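Local coordinates for protein 2-hydroxychromene-2-carboxylate isomerase (Pseudomonas putida, PDB 2IMF) that catalyses the reversible, glutathione-dependent isomerization of 2-hydroxychromene-2-carboxylate to trans-o-hydroxybenzylidenepyruvate in the bacterial breakdown of naphthalene, at residues L10-Y15 against V65-W70; N18-K23 against Q72-P77. One frame throughout, in Å; residues are numbered along the deposited sequence.

Both contacts join the same two helices, 12-28 and 57-74, within the DsbA-like thioredoxin domain, and their centres lie about 10 Å apart. Contact 1 is the buried, catalytic end: the first turn of helix 12-28 carries residues that touch glutathione and the bound 4-(2-methoxyphenyl)-2-oxobut-3-enoic acid. Contact 2 lies further along, nearer the surface, where helix 57-74 ends; there the side chain of Tyr74 is still about 8 Å from a bound glutathione at the nearest atoms. A probable hydrogen bond of 2.6 Å from Tyr15 OH to Pro77 O ties the two together, and Trp70 CZ3 packs against Arg20 NH1 at 4.0 Å.

Contact 1: residues L10-Y15 against V65-W70; sequences LSPFSY and VDLQRW. With GSH (glutathione), chain E; TOM (4-(2-methoxyphenyl)-2-oxobut-3-enoic acid), chain F.
Leu67 CD1 and CD2 carry the apolar packing against Pro12 and Phe13. CD1 lies against Pro12 CG at 3.6 Å, while CD2, which also touches Pro12 CB, sits over the Phe13 ring, 3.5 Å from its centroid and 15° off the ring normal, a CH-pi contact displaced toward the rim. The leucine CG is anti to its own carbonyl carbon (chi1 -70°), and the fork beyond it reaches both partners. A leucine suits the place, its forked end setting one methyl on the proline and the other over the ring.

The ring of Phe13 is thereby a partition: glutathione CB1 lies over the face opposite Leu67. At the ring edge, Asp66 OD2 approaches Phe13 CE1 in the ring plane at 3.5 Å, with carboxylate and ring planes 43° apart. The polarised C-H edge of an aromatic tolerates such an oxygen, but the stronger partner of Asp66 is Arg183 of the second subunit, through a salt bridge.

As in kappa and other serine-type glutathione transferases, the catalytic serine stands at the start of the first helix: Ser11, the inferred nucleophile, occupies the N-cap of helix 12-28. Its OG is 3.2 Å from glutathione SG2 and shares a hydrogen bond with Ser14 OG, 3.0 Å away.

Toward the second ligand, Pro12 lays its ring against the methoxy analogue of the reaction product, with CD 3.6 Å from TOM C2; a rigid proline is well suited both to a helix's first turn and to close apolar packing against the aromatic ring of the ligand.

Contact 2: residues N18-K23 against Q72-P77; sequences NQRLSK and QLYGIP. With PO4 (phosphate ion), chain D.
Arg20 NH1 is shared between a phenol and an anion: one N-H runs to Tyr74 OH at 2.9 Å, the other to O4 of a phosphate ion at 3.0 Å. The bond to the tyrosine is almost straight (172°), and Tyr74 OH lies close to the guanidinium plane, where an N-H can point directly at it. NH2 donates to phosphate O2, also at 3.0 Å, giving a two-pronged grip on an ion that probably came from the crystallisation liquor. On the remaining side NE forms a salt bridge with Glu188, which would be expected to limit the turning of the guanidinium.

The arginine leaves its helix with CG anti to the backbone N (chi1 169°) and stays extended to NE, crossing the tyrosine side chain at about a right angle. Its CD passes 3.1 Å from Tyr74 OH, and the two flat groups are turned 74° apart. A tyrosine fits here because its hydroxyl can meet Asn181, of the glutathione site, as well as Arg20. Replacing Arg20 with an alanine is likely to leave Glu188 without this cationic mate and Tyr74 OH with one donor fewer.

Helix 57-74 stops at this point in a Schellman motif, with Gly75 taking the positive phi that glycine adopts readily. Just after the turn, Ile76 reaches back to helix 12-28. In the conformer given, one of two for Gln19, Ile76 CD1 meets Gln19 CG at 3.6 Å, and the two side chains run past each other in opposite directions. There the methylene portion of the glutamine gives the isoleucine an apolar flank at this partly exposed position.

Contact 1: residues L10-Y15 against V65-W70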
ATOM      1  N   LEU A  10     -13.998   4.914   9.640  1.00 12.33           N
ATOM      2  CA  LEU A  10     -13.779   3.431   9.745  1.00 13.30           C
ATOM      3  C   LEU A  10     -12.370   3.024   9.448  1.00 12.91           C
ATOM      4  O   LEU A  10     -11.984   1.905   9.741  1.00 13.42           O
ATOM      5  CB  LEU A  10     -14.726   2.613   8.851  1.00 13.90           C
ATOM      6  CG  LEU A  10     -14.535   2.737   7.351  1.00 15.55           C
ATOM      7  CD1 LEU A  10     -13.385   1.843   6.837  1.00 20.44           C
ATOM      8  CD2 LEU A  10     -15.783   2.269   6.665  1.00 19.00           C
ATOM      9  N   SER A  11     -11.556   3.926   8.863  1.00 12.17           N
ATOM     10  CA  SER A  11     -10.250   3.539   8.291  1.00 12.20           C
ATOM     11  C   SER A  11      -9.083   3.755   9.221  1.00 13.19           C
ATOM     12  O   SER A  11      -8.782   4.885   9.526  1.00 12.18           O
ATOM     13  CB  SER A  11     -10.089   4.313   6.998  1.00 12.89           C
ATOM     14  OG  SER A  11      -8.738   4.241   6.485  1.00 12.43           O
ATOM     15  N   PRO A  12      -8.423   2.663   9.611  1.00 11.00           N
ATOM     16  CA  PRO A  12      -7.250   2.839  10.475  1.00 11.10           C
ATOM     17  C   PRO A  12      -6.062   3.473   9.739  1.00 13.10           C
ATOM     18  O   PRO A  12      -5.266   4.124  10.381  1.00 12.05           O
ATOM     19  CB  PRO A  12      -6.918   1.397  10.925  1.00 11.74           C
ATOM     20  CG  PRO A  12      -7.450   0.525   9.809  1.00 12.11           C
ATOM     21  CD  PRO A  12      -8.727   1.234   9.289  1.00 12.94           C
ATOM     22  N   PHE A  13      -5.932   3.274   8.427  1.00 11.89           N
ATOM     23  CA  PHE A  13      -4.893   3.986   7.701  1.00 11.89           C
ATOM     24  C   PHE A  13      -5.204   5.466   7.667  1.00 12.42           C
ATOM     25  O   PHE A  13      -4.267   6.294   7.670  1.00 11.86           O
ATOM     26  CB  PHE A  13      -4.786   3.352   6.314  1.00 12.34           C
ATOM     27  CG  PHE A  13      -4.160   1.963   6.376  1.00 11.10           C
ATOM     28  CD1 PHE A  13      -2.807   1.796   6.633  1.00 10.88           C
ATOM     29  CD2 PHE A  13      -4.954   0.864   6.215  1.00 13.54           C
ATOM     30  CE1 PHE A  13      -2.241   0.537   6.698  1.00 14.02           C
ATOM     31  CE2 PHE A  13      -4.392  -0.447   6.258  1.00 15.75           C
ATOM     32  CZ  PHE A  13      -3.053  -0.582   6.525  1.00 14.99           C
ATOM     33  N   SER A  14      -6.474   5.841   7.716  1.00 11.56           N
ATOM     34  CA  SER A  14      -6.839   7.250   7.815  1.00 11.71           C
ATOM     35  C   SER A  14      -6.538   7.866   9.174  1.00 12.46           C
ATOM     36  O   SER A  14      -6.174   9.055   9.269  1.00 12.81           O
ATOM     37  CB  SER A  14      -8.299   7.474   7.466  1.00 11.22           C
ATOM     38  OG  SER A  14      -8.552   7.175   6.098  1.00 12.74           O
ATOM     39  N   TYR A  15      -6.649   7.040  10.248  1.00 11.35           N
ATOM     40  CA  TYR A  15      -6.323   7.466  11.576  1.00 12.57           C
ATOM     41  C   TYR A  15      -4.852   7.801  11.563  1.00 12.02           C
ATOM     42  O   TYR A  15      -4.429   8.870  12.062  1.00 12.50           O
ATOM     43  CB  TYR A  15      -6.567   6.307  12.526  1.00 12.59           C
ATOM     44  CG  TYR A  15      -5.895   6.435  13.854  1.00 12.52           C
ATOM     45  CD1 TYR A  15      -6.254   7.446  14.753  1.00 13.32           C
ATOM     46  CD2 TYR A  15      -4.954   5.484  14.249  1.00 12.80           C
ATOM     47  CE1 TYR A  15      -5.644   7.488  16.059  1.00 12.40           C
ATOM     48  CE2 TYR A  15      -4.373   5.510  15.531  1.00 14.58           C
ATOM     49  CZ  TYR A  15      -4.719   6.564  16.391  1.00 14.83           C
ATOM     50  OH  TYR A  15      -4.169   6.679  17.663  1.00 15.72           O
ATOM     51  N   VAL A  65      -0.694  -6.166  11.786  1.00 13.31           N
ATOM     52  CA  VAL A  65       0.695  -6.038  12.106  1.00 14.16           C
ATOM     53  C   VAL A  65       1.268  -4.738  11.521  1.00 11.87           C
ATOM     54  O   VAL A  65       1.999  -3.937  12.137  1.00 12.46           O
ATOM     55  CB  VAL A  65       1.491  -7.293  11.673  1.00 14.03           C
ATOM     56  CG1 VAL A  65       2.950  -7.089  11.883  1.00 16.84           C
ATOM     57  CG2 VAL A  65       0.968  -8.519  12.443  1.00 15.51           C
ATOM     58  N   ASP A  66       0.982  -4.462  10.240  1.00 13.01           N
ATOM     59  CA  ASP A  66       1.419  -3.234   9.573  1.00 13.18           C
ATOM     60  C   ASP A  66       0.937  -2.034  10.358  1.00 11.58           C
ATOM     61  O   ASP A  66       1.689  -1.068  10.612  1.00 12.18           O
ATOM     62  CB  ASP A  66       0.815  -3.234   8.153  1.00 13.50           C
ATOM     63  CG  ASP A  66       1.418  -2.157   7.282  1.00 14.05           C
ATOM     64  OD1 ASP A  66       2.615  -1.797   7.385  1.00 12.44           O
ATOM     65  OD2 ASP A  66       0.635  -1.503   6.549  1.00 15.63           O
ATOM     66  N   LEU A  67      -0.352  -2.055  10.727  1.00 11.14           N
ATOM     67  CA  LEU A  67      -0.913  -0.944  11.517  1.00 11.22           C
ATOM     68  C   LEU A  67      -0.177  -0.712  12.825  1.00 13.26           C
ATOM     69  O   LEU A  67       0.105   0.417  13.160  1.00 13.59           O
ATOM     70  CB  LEU A  67      -2.403  -1.164  11.737  1.00 12.50           C
ATOM     71  CG  LEU A  67      -3.236  -1.001  10.444  1.00 12.11           C
ATOM     72  CD1 LEU A  67      -4.635  -1.592  10.654  1.00 13.27           C
ATOM     73  CD2 LEU A  67      -3.330   0.464   9.988  1.00 12.05           C
ATOM     74  N   GLN A  68       0.147  -1.794  13.532  1.00 12.60           N
ATOM     75  CA  GLN A  68       0.946  -1.595  14.758  1.00 13.79           C
ATOM     76  C   GLN A  68       2.354  -1.070  14.501  1.00 14.68           C
ATOM     77  O   GLN A  68       2.886  -0.275  15.260  1.00 15.20           O
ATOM     78  CB  GLN A  68       1.047  -2.864  15.556  1.00 14.93           C
ATOM     79  CG  GLN A  68      -0.279  -3.271  16.168  1.00 16.48           C
ATOM     80  CD  GLN A  68      -0.956  -2.208  17.062  1.00 16.99           C
ATOM     81  OE1 GLN A  68      -0.335  -1.618  17.937  1.00 20.76           O
ATOM     82  NE2 GLN A  68      -2.221  -1.944  16.819  1.00 15.41           N
ATOM     83  N   ARG A  69       2.941  -1.506  13.390  1.00 13.62           N
ATOM     84  CA  ARG A  69       4.266  -0.989  13.060  1.00 14.31           C
ATOM     85  C   ARG A  69       4.198   0.495  12.850  1.00 15.84           C
ATOM     86  O   ARG A  69       5.023   1.267  13.327  1.00 15.49           O
ATOM     87  CB  ARG A  69       4.847  -1.696  11.815  1.00 13.20           C
ATOM     88  CG  ARG A  69       5.298  -3.096  12.093  1.00 14.51           C
ATOM     89  CD  ARG A  69       5.377  -3.861  10.739  1.00 13.11           C
ATOM     90  NE  ARG A  69       5.970  -5.161  11.055  1.00 15.18           N
ATOM     91  CZ  ARG A  69       5.857  -6.221  10.260  1.00 15.62           C
ATOM     92  NH1 ARG A  69       5.295  -6.106   9.059  1.00 15.82           N
ATOM     93  NH2 ARG A  69       6.411  -7.387  10.569  1.00 17.24           N
ATOM     94  N   TRP A  70       3.208   1.005  12.130  1.00 14.04           N
ATOM     95  CA  TRP A  70       3.117   2.424  11.945  1.00 13.76           C
ATOM     96  C   TRP A  70       2.744   3.187  13.216  1.00 13.88           C
ATOM     97  O   TRP A  70       3.231   4.297  13.409  1.00 15.25           O
ATOM     98  CB  TRP A  70       2.035   2.737  10.875  1.00 13.69           C
ATOM     99  CG  TRP A  70       2.504   2.454   9.458  1.00 11.81           C
ATOM    100  CD1 TRP A  70       2.242   1.318   8.734  1.00 14.56           C
ATOM    101  CD2 TRP A  70       3.311   3.268   8.644  1.00 14.37           C
ATOM    102  NE1 TRP A  70       2.816   1.413   7.493  1.00 13.12           N
ATOM    103  CE2 TRP A  70       3.509   2.602   7.412  1.00 12.59           C
ATOM    104  CE3 TRP A  70       3.921   4.514   8.841  1.00 13.95           C
ATOM    105  CZ2 TRP A  70       4.278   3.182   6.364  1.00 12.75           C
ATOM    106  CZ3 TRP A  70       4.641   5.082   7.809  1.00 14.22           C
ATOM    107  CH2 TRP A  70       4.835   4.401   6.605  1.00 15.31           C
TER
HETATM  108  N1  GSH E 301      -1.044   1.093   1.911  1.00 13.02           N
HETATM  109  CA1 GSH E 301      -2.055   1.893   2.527  1.00 13.96           C
HETATM  110  C1  GSH E 301      -1.600   2.827   3.591  1.00 12.81           C
HETATM  111  O11 GSH E 301      -2.349   3.730   3.972  1.00 13.60           O
HETATM  112  O12 GSH E 301      -0.546   2.396   4.108  1.00 14.93           O
HETATM  113  CB1 GSH E 301      -3.438   1.254   2.505  1.00 13.48           C
HETATM  114  CG1 GSH E 301      -4.649   2.183   2.588  1.00 12.07           C
HETATM  115  CD1 GSH E 301      -5.924   1.387   2.559  1.00 14.80           C
HETATM  116  OE1 GSH E 301      -5.864   0.063   2.460  1.00 16.21           O
HETATM  117  N2  GSH E 301      -7.082   1.996   2.660  1.00 13.74           N
HETATM  118  CA2 GSH E 301      -8.369   1.340   2.469  1.00 13.23           C
HETATM  119  C2  GSH E 301      -8.973   1.588   1.156  1.00 13.70           C
HETATM  120  O2  GSH E 301      -8.973   2.851   0.679  1.00 14.00           O
HETATM  121  CB2 GSH E 301      -9.338   1.864   3.577  1.00 13.99           C
HETATM  122  SG2 GSH E 301      -8.898   1.244   5.246  1.00 18.83           S
HETATM  123  N3  GSH E 301      -9.463   0.611   0.449  1.00 18.37           N
HETATM  124  CA3 GSH E 301      -9.852   0.859  -0.939  1.00 18.82           C
HETATM  125  C3  GSH E 301      -8.991   0.002  -1.838  1.00 21.68           C
HETATM  126  O31 GSH E 301      -9.160   0.108  -3.067  1.00 21.24           O
HETATM  127  O32 GSH E 301      -8.173  -0.836  -1.331  1.00 22.99           O
HETATM  128  O8  TOM F 305     -10.900  -3.178   4.306  1.00 38.92           O
HETATM  129  C9  TOM F 305     -11.395  -2.069   4.134  1.00 39.00           C
HETATM  130  C10 TOM F 305     -12.616  -1.826   3.409  1.00 39.18           C
HETATM  131  O11 TOM F 305     -12.519  -1.905   2.161  1.00 40.54           O
HETATM  132  O10 TOM F 305     -13.642  -1.473   4.025  1.00 45.15           O
HETATM  133  C8  TOM F 305     -10.736  -0.801   4.582  1.00 33.61           C
HETATM  134  C7  TOM F 305      -9.579  -0.711   5.196  1.00 25.71           C
HETATM  135  C1  TOM F 305      -9.215  -1.463   6.461  1.00 24.42           C
HETATM  136  C6  TOM F 305      -7.938  -1.988   6.478  1.00 21.40           C
HETATM  137  C5  TOM F 305      -7.515  -2.719   7.583  1.00 23.45           C
HETATM  138  C4  TOM F 305      -8.379  -2.841   8.684  1.00 23.76           C
HETATM  139  C3  TOM F 305      -9.651  -2.308   8.685  1.00 20.58           C
HETATM  140  C2  TOM F 305     -10.056  -1.598   7.539  1.00 25.16           C
HETATM  141  O2  TOM F 305     -11.270  -1.010   7.442  1.00 25.60           O
HETATM  142  C11 TOM F 305     -11.957  -0.948   8.694  1.00 29.17           C

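Contact 2: residues N18-K23 against Q72-P77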
ATOM      1  N   ASN A  18      -4.238  10.984   9.485  1.00 13.52           N
ATOM      2  CA  ASN A  18      -4.643  12.185  10.178  1.00 13.35           C
ATOM      3  C   ASN A  18      -3.657  12.570  11.238  1.00 14.51           C
ATOM      4  O   ASN A  18      -3.434  13.770  11.364  1.00 16.08           O
ATOM      5  CB  ASN A  18      -6.023  11.960  10.799  1.00 14.04           C
ATOM      6  CG  ASN A  18      -6.505  13.167  11.510  1.00 14.47           C
ATOM      7  OD1 ASN A  18      -6.691  14.201  10.887  1.00 16.27           O
ATOM      8  ND2 ASN A  18      -6.582  13.082  12.833  1.00 14.64           N
ATOM      9  N   GLN A  19      -3.096  11.613  11.958  1.00 14.43           N
ATOM     10  CA  GLN A  19      -2.098  11.972  13.006  1.00 16.94           C
ATOM     11  C   GLN A  19      -0.921  12.696  12.350  1.00 17.76           C
ATOM     12  O   GLN A  19      -0.449  13.724  12.873  1.00 17.55           O
ATOM     13  CB  GLN A  19      -1.587  10.657  13.667  0.70 16.12           C
ATOM     14  CG  GLN A  19      -0.302  10.742  14.600  0.70 19.23           C
ATOM     15  CD  GLN A  19      -0.556  11.543  15.850  0.70 24.21           C
ATOM     16  OE1 GLN A  19      -1.692  11.735  16.280  0.70 22.75           O
ATOM     17  NE2 GLN A  19       0.522  12.001  16.459  0.70 23.74           N
ATOM     18  N   ARG A  20      -0.432  12.176  11.214  1.00 16.34           N
ATOM     19  CA  ARG A  20       0.784  12.741  10.634  1.00 17.86           C
ATOM     20  C   ARG A  20       0.429  14.064  10.027  1.00 17.80           C
ATOM     21  O   ARG A  20       1.188  15.041  10.203  1.00 18.32           O
ATOM     22  CB  ARG A  20       1.307  11.772   9.589  1.00 17.70           C
ATOM     23  CG  ARG A  20       2.427  12.297   8.684  1.00 19.09           C
ATOM     24  CD  ARG A  20       3.165  11.097   8.272  1.00 20.14           C
ATOM     25  NE  ARG A  20       4.322  11.344   7.381  1.00 21.08           N
ATOM     26  CZ  ARG A  20       5.133  10.372   6.970  1.00 22.33           C
ATOM     27  NH1 ARG A  20       4.930   9.074   7.295  1.00 19.53           N
ATOM     28  NH2 ARG A  20       6.097  10.686   6.116  1.00 21.26           N
ATOM     29  N   LEU A  21      -0.704  14.213   9.338  1.00 14.49           N
ATOM     30  CA  LEU A  21      -1.121  15.501   8.803  1.00 16.56           C
ATOM     31  C   LEU A  21      -1.331  16.534   9.884  1.00 17.36           C
ATOM     32  O   LEU A  21      -0.990  17.706   9.667  1.00 18.58           O
ATOM     33  CB  LEU A  21      -2.373  15.393   7.948  1.00 14.46           C
ATOM     34  CG  LEU A  21      -2.111  14.610   6.664  1.00 14.15           C
ATOM     35  CD1 LEU A  21      -3.497  14.116   6.124  1.00 17.58           C
ATOM     36  CD2 LEU A  21      -1.442  15.576   5.623  1.00 15.56           C
ATOM     37  N   SER A  22      -1.897  16.147  11.008  1.00 16.55           N
ATOM     38  CA  SER A  22      -2.127  17.122  12.104  1.00 19.08           C
ATOM     39  C   SER A  22      -0.825  17.637  12.613  1.00 20.88           C
ATOM     40  O   SER A  22      -0.774  18.848  12.902  1.00 21.20           O
ATOM     41  CB  SER A  22      -2.919  16.482  13.200  0.33 19.46           C
ATOM     42  OG  SER A  22      -4.234  16.461  12.736  0.33 17.35           O
ATOM     43  N   LYS A  23       0.192  16.773  12.714  1.00 23.12           N
ATOM     44  CA  LYS A  23       1.528  17.246  13.142  1.00 25.44           C
ATOM     45  C   LYS A  23       2.117  18.198  12.149  1.00 26.11           C
ATOM     46  O   LYS A  23       2.809  19.145  12.551  1.00 27.61           O
ATOM     47  CB  LYS A  23       2.491  16.111  13.434  1.00 26.48           C
ATOM     48  CG  LYS A  23       2.105  15.353  14.682  1.00 29.39           C
ATOM     49  CD  LYS A  23       3.284  14.698  15.329  1.00 36.47           C
ATOM     50  CE  LYS A  23       2.875  14.138  16.675  1.00 40.42           C
ATOM     51  NZ  LYS A  23       1.803  14.970  17.354  1.00 40.48           N
ATOM     52  N   GLN A  72       3.588   2.403  16.137  1.00 16.73           N
ATOM     53  CA  GLN A  72       4.863   2.490  16.921  1.00 19.78           C
ATOM     54  C   GLN A  72       5.777   3.547  16.351  1.00 20.06           C
ATOM     55  O   GLN A  72       6.351   4.330  17.113  1.00 21.82           O
ATOM     56  CB  GLN A  72       5.605   1.169  16.889  0.50 20.19           C
ATOM     57  CG  GLN A  72       4.931   0.053  17.619  0.50 24.93           C
ATOM     58  CD  GLN A  72       5.087   0.124  19.133  0.50 30.04           C
ATOM     59  OE1 GLN A  72       4.095   0.164  19.875  0.50 32.00           O
ATOM     60  NE2 GLN A  72       6.332   0.133  19.600  0.50 30.28           N
ATOM     61  N   LEU A  73       5.888   3.653  15.013  1.00 18.09           N
ATOM     62  CA  LEU A  73       6.691   4.702  14.409  1.00 18.31           C
ATOM     63  C   LEU A  73       6.192   6.040  14.791  1.00 19.17           C
ATOM     64  O   LEU A  73       6.963   6.987  14.982  1.00 20.50           O
ATOM     65  CB  LEU A  73       6.756   4.575  12.888  1.00 18.60           C
ATOM     66  CG  LEU A  73       7.540   3.376  12.330  1.00 18.64           C
ATOM     67  CD1 LEU A  73       7.349   3.332  10.805  1.00 19.74           C
ATOM     68  CD2 LEU A  73       9.046   3.431  12.692  1.00 20.51           C
ATOM     69  N   TYR A  74       4.866   6.196  14.841  1.00 17.13           N
ATOM     70  CA  TYR A  74       4.269   7.502  15.127  1.00 17.98           C
ATOM     71  C   TYR A  74       4.150   7.814  16.632  1.00 17.86           C
ATOM     72  O   TYR A  74       3.845   8.962  16.978  1.00 20.80           O
ATOM     73  CB  TYR A  74       2.868   7.567  14.484  1.00 17.95           C
ATOM     74  CG  TYR A  74       2.837   7.696  12.961  1.00 16.79           C
ATOM     75  CD1 TYR A  74       3.994   7.624  12.162  1.00 17.38           C
ATOM     76  CD2 TYR A  74       1.606   7.901  12.319  1.00 15.91           C
ATOM     77  CE1 TYR A  74       3.916   7.763  10.793  1.00 16.95           C
ATOM     78  CE2 TYR A  74       1.525   8.033  10.960  1.00 15.46           C
ATOM     79  CZ  TYR A  74       2.698   7.982  10.179  1.00 16.99           C
ATOM     80  OH  TYR A  74       2.627   8.085   8.811  1.00 14.80           O
ATOM     81  N   GLY A  75       4.370   6.830  17.479  1.00 16.70           N
ATOM     82  CA  GLY A  75       4.250   7.000  18.935  1.00 18.10           C
ATOM     83  C   GLY A  75       2.841   7.101  19.449  1.00 21.01           C
ATOM     84  O   GLY A  75       2.615   7.783  20.468  1.00 21.16           O
ATOM     85  N   ILE A  76       1.890   6.400  18.826  1.00 19.31           N
ATOM     86  CA  ILE A  76       0.510   6.527  19.215  1.00 18.78           C
ATOM     87  C   ILE A  76      -0.084   5.130  19.385  1.00 17.68           C
ATOM     88  O   ILE A  76       0.395   4.178  18.784  1.00 18.00           O
ATOM     89  CB  ILE A  76      -0.302   7.339  18.154  1.00 18.40           C
ATOM     90  CG1 ILE A  76      -0.369   6.620  16.781  1.00 18.74           C
ATOM     91  CG2 ILE A  76       0.267   8.710  17.990  1.00 21.17           C
ATOM     92  CD1 ILE A  76      -1.113   7.425  15.709  1.00 19.69           C
ATOM     93  N   PRO A  77      -1.174   4.965  20.181  1.00 15.77           N
ATOM     94  CA  PRO A  77      -1.862   3.686  20.295  1.00 15.35           C
ATOM     95  C   PRO A  77      -2.677   3.469  19.030  1.00 15.36           C
ATOM     96  O   PRO A  77      -3.092   4.423  18.365  1.00 15.80           O
ATOM     97  CB  PRO A  77      -2.835   3.926  21.487  1.00 17.20           C
ATOM     98  CG  PRO A  77      -3.031   5.339  21.543  1.00 18.55           C
ATOM     99  CD  PRO A  77      -1.738   5.976  21.109  1.00 17.82           C
TER
HETATM  100  P   PO4 D 308       7.823   7.277   5.802  0.75 22.60           P
HETATM  101  O1  PO4 D 308       9.030   6.338   5.993  0.75 28.18           O
HETATM  102  O2  PO4 D 308       8.338   8.703   5.610  0.75 25.33           O
HETATM  103  O3  PO4 D 308       6.858   6.741   4.771  0.75 28.11           O
HETATM  104  O4  PO4 D 308       7.186   7.145   7.141  0.75 27.90           O